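Long-range contact in NUDIX hydrolase (Nitrosomonas europaea, PDB 2B0V), which probably hydrolyses nucleoside di- and triphosphates and thiamine diphosphate, as a magnesium-dependent Nudix enzyme of the NudJ subfamily: residues A[13-24]-A[56-64]. Sequence-based numbering, arbitrary orientation. Where two conformers were deposited one is given.
Sequences AVIEQDDKYLLV and VLEETGHSF. With EDO (1,2-ethanediol), chain D.
Ala13, Ile15, Val56 and Phe64 meet in an apolar cluster, a worked example of a helix end and the strand that follows it seated on a beta-hairpin. The methyl of Ala13 presses on Val56, CB to CG2 at a tight 3.4 Å, and also lies over the rim of one Phe64 ring face. Ile15 divides its chain between two partners: CD1 meets Val56 CG1 tip to tip at 3.8 Å, while CG1 approaches Phe64 CE1 obliquely. Phe64 swings its ring in toward the hairpin because its CG stands anti to the backbone N (chi1 -176°), and Val56 CG2 rests over the same ring face as Ala13 CB.

Further along, Leu22 makes a CH-pi contact, its CD2 poised 4.0 Å from the centroid of the His62 ring, almost on the normal; Phe96 stacks with the same imidazole. Val24 CG1 packs against Thr60 CG2 at 3.9 Å and against Glu59 O, a carbonyl that is buried here without a hydrogen-bond partner in the model.

Residues 56-61 close the Nudix box, whose helix 48-60 leads through Gly61, at positive phi, into strand 62-77. Glu59 belongs to this motif; its OE1 is held by the amide of Ala39.

Polar bonds organise the helix end from within. Val56 O is gripped from opposite faces of its plane, by Thr60 N and by Thr60 OG1 at 2.7 Å. Thr60 OG1 accepts in turn from His62 N at 3.1 Å (156° at the hydrogen), an ST turn, while His62 ND1 donates to Thr60 O at 2.9 Å and to Thr60 OG1 at 3.2 Å. A valine in place of Thr60 would probably leave His62 N without its acceptor, Val56 O with one donor fewer, and the imidazole held by one of these bonds instead of two.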
# COMPACT_ATOMS: atom_id res chain seq x y z
N ALA A 13 0.93 -1.02 1.85
CA ALA A 13 0.92 -2.20 2.70
C ALA A 13 0.86 -3.46 1.90
O ALA A 13 -0.04 -3.60 1.03
CB ALA A 13 -0.33 -2.14 3.64
N VAL A 14 1.78 -4.38 2.20
CA VAL A 14 1.76 -5.73 1.69
C VAL A 14 1.12 -6.59 2.76
O VAL A 14 1.69 -6.78 3.85
CB VAL A 14 3.18 -6.26 1.31
CG1 VAL A 14 3.12 -7.73 0.89
CG2 VAL A 14 3.77 -5.41 0.17
N ILE A 15 -0.10 -7.06 2.47
CA ILE A 15 -0.88 -7.84 3.45
C ILE A 15 -1.13 -9.21 2.83
O ILE A 15 -1.92 -9.33 1.91
CB ILE A 15 -2.23 -7.15 3.75
CG1 ILE A 15 -1.98 -5.76 4.38
CG2 ILE A 15 -3.07 -8.03 4.72
CD1 ILE A 15 -3.14 -4.78 4.15
N GLU A 16 -0.44 -10.23 3.34
CA GLU A 16 -0.43 -11.61 2.78
C GLU A 16 -0.98 -12.54 3.83
O GLU A 16 -0.53 -12.52 4.98
CB GLU A 16 1.01 -12.03 2.44
CG GLU A 16 1.15 -13.40 1.75
CD GLU A 16 1.65 -14.47 2.71
OE1 GLU A 16 2.66 -14.20 3.42
OE2 GLU A 16 1.02 -15.57 2.77
N GLN A 17 -1.95 -13.35 3.44
CA GLN A 17 -2.57 -14.32 4.32
C GLN A 17 -2.81 -15.54 3.47
O GLN A 17 -3.50 -15.47 2.44
CB GLN A 17 -3.87 -13.73 4.88
CG GLN A 17 -4.52 -14.51 6.02
CD GLN A 17 -5.75 -13.77 6.60
OE1 GLN A 17 -5.77 -12.53 6.70
NE2 GLN A 17 -6.75 -14.54 7.01
N ASP A 18 -2.16 -16.65 3.84
CA ASP A 18 -2.24 -17.91 3.10
C ASP A 18 -1.99 -17.76 1.57
O ASP A 18 -2.76 -18.28 0.75
CB ASP A 18 -3.58 -18.63 3.35
CG ASP A 18 -3.92 -18.81 4.85
OD1 ASP A 18 -3.01 -18.99 5.71
OD2 ASP A 18 -5.13 -18.78 5.17
N ASP A 19 -0.91 -17.05 1.21
CA ASP A 19 -0.45 -16.91 -0.19
C ASP A 19 -1.40 -16.06 -1.06
O ASP A 19 -1.27 -16.05 -2.27
CB ASP A 19 -0.16 -18.29 -0.84
CG ASP A 19 0.71 -19.17 0.04
OD1 ASP A 19 1.84 -18.76 0.36
OD2 ASP A 19 0.24 -20.25 0.45
N LYS A 20 -2.30 -15.31 -0.42
CA LYS A 20 -3.08 -14.28 -1.10
C LYS A 20 -2.81 -12.90 -0.52
O LYS A 20 -2.46 -12.77 0.67
CB LYS A 20 -4.56 -14.58 -1.00
CG LYS A 20 -4.93 -15.93 -1.58
CD LYS A 20 -6.40 -16.02 -1.76
CE LYS A 20 -6.84 -17.40 -2.27
NZ LYS A 20 -6.44 -18.42 -1.26
N TYR A 21 -2.96 -11.87 -1.35
CA TYR A 21 -2.66 -10.50 -0.94
C TYR A 21 -3.90 -9.63 -1.01
O TYR A 21 -4.63 -9.68 -1.98
CB TYR A 21 -1.59 -9.89 -1.85
CG TYR A 21 -0.27 -10.61 -1.78
CD1 TYR A 21 0.72 -10.17 -0.91
CD2 TYR A 21 -0.01 -11.72 -2.59
CE1 TYR A 21 1.96 -10.83 -0.84
CE2 TYR A 21 1.22 -12.39 -2.54
CZ TYR A 21 2.19 -11.94 -1.66
OH TYR A 21 3.40 -12.60 -1.61
N LEU A 22 -4.11 -8.81 0.04
CA LEU A 22 -5.21 -7.85 0.03
C LEU A 22 -4.82 -6.62 -0.81
O LEU A 22 -3.92 -5.84 -0.41
CB LEU A 22 -5.54 -7.38 1.47
CG LEU A 22 -6.79 -6.51 1.63
CD1 LEU A 22 -8.07 -7.17 1.11
CD2 LEU A 22 -6.90 -6.11 3.14
N LEU A 23 -5.53 -6.43 -1.93
CA LEU A 23 -5.27 -5.36 -2.87
C LEU A 23 -6.53 -4.61 -3.12
O LEU A 23 -7.63 -5.09 -2.81
CB LEU A 23 -4.75 -5.91 -4.20
CG LEU A 23 -3.42 -6.70 -4.17
CD1 LEU A 23 -3.08 -7.32 -5.57
CD2 LEU A 23 -2.23 -5.87 -3.59
N VAL A 24 -6.39 -3.45 -3.75
CA VAL A 24 -7.58 -2.70 -4.12
C VAL A 24 -7.65 -2.54 -5.62
O VAL A 24 -6.62 -2.41 -6.28
CB VAL A 24 -7.65 -1.30 -3.43
CG1 VAL A 24 -7.79 -1.44 -1.91
CG2 VAL A 24 -6.45 -0.45 -3.81
N VAL A 56 -4.63 1.56 4.99
CA VAL A 56 -5.28 0.26 4.97
C VAL A 56 -6.73 0.36 5.42
O VAL A 56 -7.64 -0.15 4.73
CB VAL A 56 -4.53 -0.79 5.82
CG1 VAL A 56 -5.31 -2.11 5.85
CG2 VAL A 56 -3.09 -0.97 5.25
N LEU A 57 -6.96 1.06 6.53
CA LEU A 57 -8.34 1.21 7.00
C LEU A 57 -9.23 1.98 6.02
O LEU A 57 -10.38 1.54 5.74
CB LEU A 57 -8.32 1.85 8.39
CG LEU A 57 -9.66 2.15 9.04
CD1 LEU A 57 -10.42 0.85 9.27
CD2 LEU A 57 -9.48 2.92 10.32
N GLU A 58 -8.72 3.12 5.52
CA GLU A 58 -9.54 4.00 4.67
C GLU A 58 -9.87 3.39 3.32
O GLU A 58 -10.93 3.71 2.73
CB GLU A 58 -8.87 5.35 4.47
CG GLU A 58 -8.80 6.10 5.79
CD GLU A 58 -8.20 7.51 5.72
OE1 GLU A 58 -7.46 7.78 4.75
OE2 GLU A 58 -8.48 8.30 6.67
N GLU A 59 -8.97 2.55 2.82
CA GLU A 59 -9.12 1.96 1.47
C GLU A 59 -9.74 0.56 1.47
O GLU A 59 -10.23 0.10 0.43
CB GLU A 59 -7.78 1.96 0.72
CG GLU A 59 -7.23 3.34 0.48
CD GLU A 59 -6.31 3.37 -0.74
OE1 GLU A 59 -5.63 2.35 -1.01
OE2 GLU A 59 -6.29 4.41 -1.44
N THR A 60 -9.66 -0.16 2.59
CA THR A 60 -10.13 -1.54 2.64
C THR A 60 -11.15 -1.88 3.73
O THR A 60 -11.75 -2.96 3.67
CB THR A 60 -8.99 -2.56 2.79
OG1 THR A 60 -8.53 -2.58 4.15
CG2 THR A 60 -7.85 -2.25 1.86
N GLY A 61 -11.30 -1.00 4.72
CA GLY A 61 -12.20 -1.28 5.85
C GLY A 61 -11.65 -2.31 6.83
O GLY A 61 -12.31 -2.71 7.78
N HIS A 62 -10.39 -2.71 6.63
CA HIS A 62 -9.69 -3.56 7.59
C HIS A 62 -8.71 -2.73 8.46
O HIS A 62 -8.03 -1.87 7.94
CB HIS A 62 -8.82 -4.55 6.81
CG HIS A 62 -9.58 -5.54 5.99
ND1 HIS A 62 -10.28 -5.21 4.85
CD2 HIS A 62 -9.76 -6.87 6.17
CE1 HIS A 62 -10.85 -6.30 4.36
NE2 HIS A 62 -10.51 -7.32 5.12
N SER A 63 -8.62 -3.03 9.73
CA SER A 63 -7.58 -2.40 10.56
C SER A 63 -6.25 -3.17 10.41
O SER A 63 -6.22 -4.40 10.31
CB SER A 63 -8.04 -2.34 12.03
OG SER A 63 -8.33 -3.63 12.49
N PHE A 64 -5.15 -2.42 10.44
CA PHE A 64 -3.83 -2.99 10.16
C PHE A 64 -2.93 -2.95 11.38
O PHE A 64 -2.95 -1.98 12.16
CB PHE A 64 -3.22 -2.15 9.04
CG PHE A 64 -1.86 -2.64 8.50
CD1 PHE A 64 -1.72 -3.89 7.93
CD2 PHE A 64 -0.76 -1.78 8.51
CE1 PHE A 64 -0.45 -4.28 7.36
CE2 PHE A 64 0.49 -2.18 7.95
CZ PHE A 64 0.62 -3.42 7.39
C1 EDO D . -4.47 5.48 -2.97
O1 EDO D . -3.36 5.11 -3.86
C2 EDO D . -4.46 6.92 -2.41
O2 EDO D . -5.15 7.09 -1.14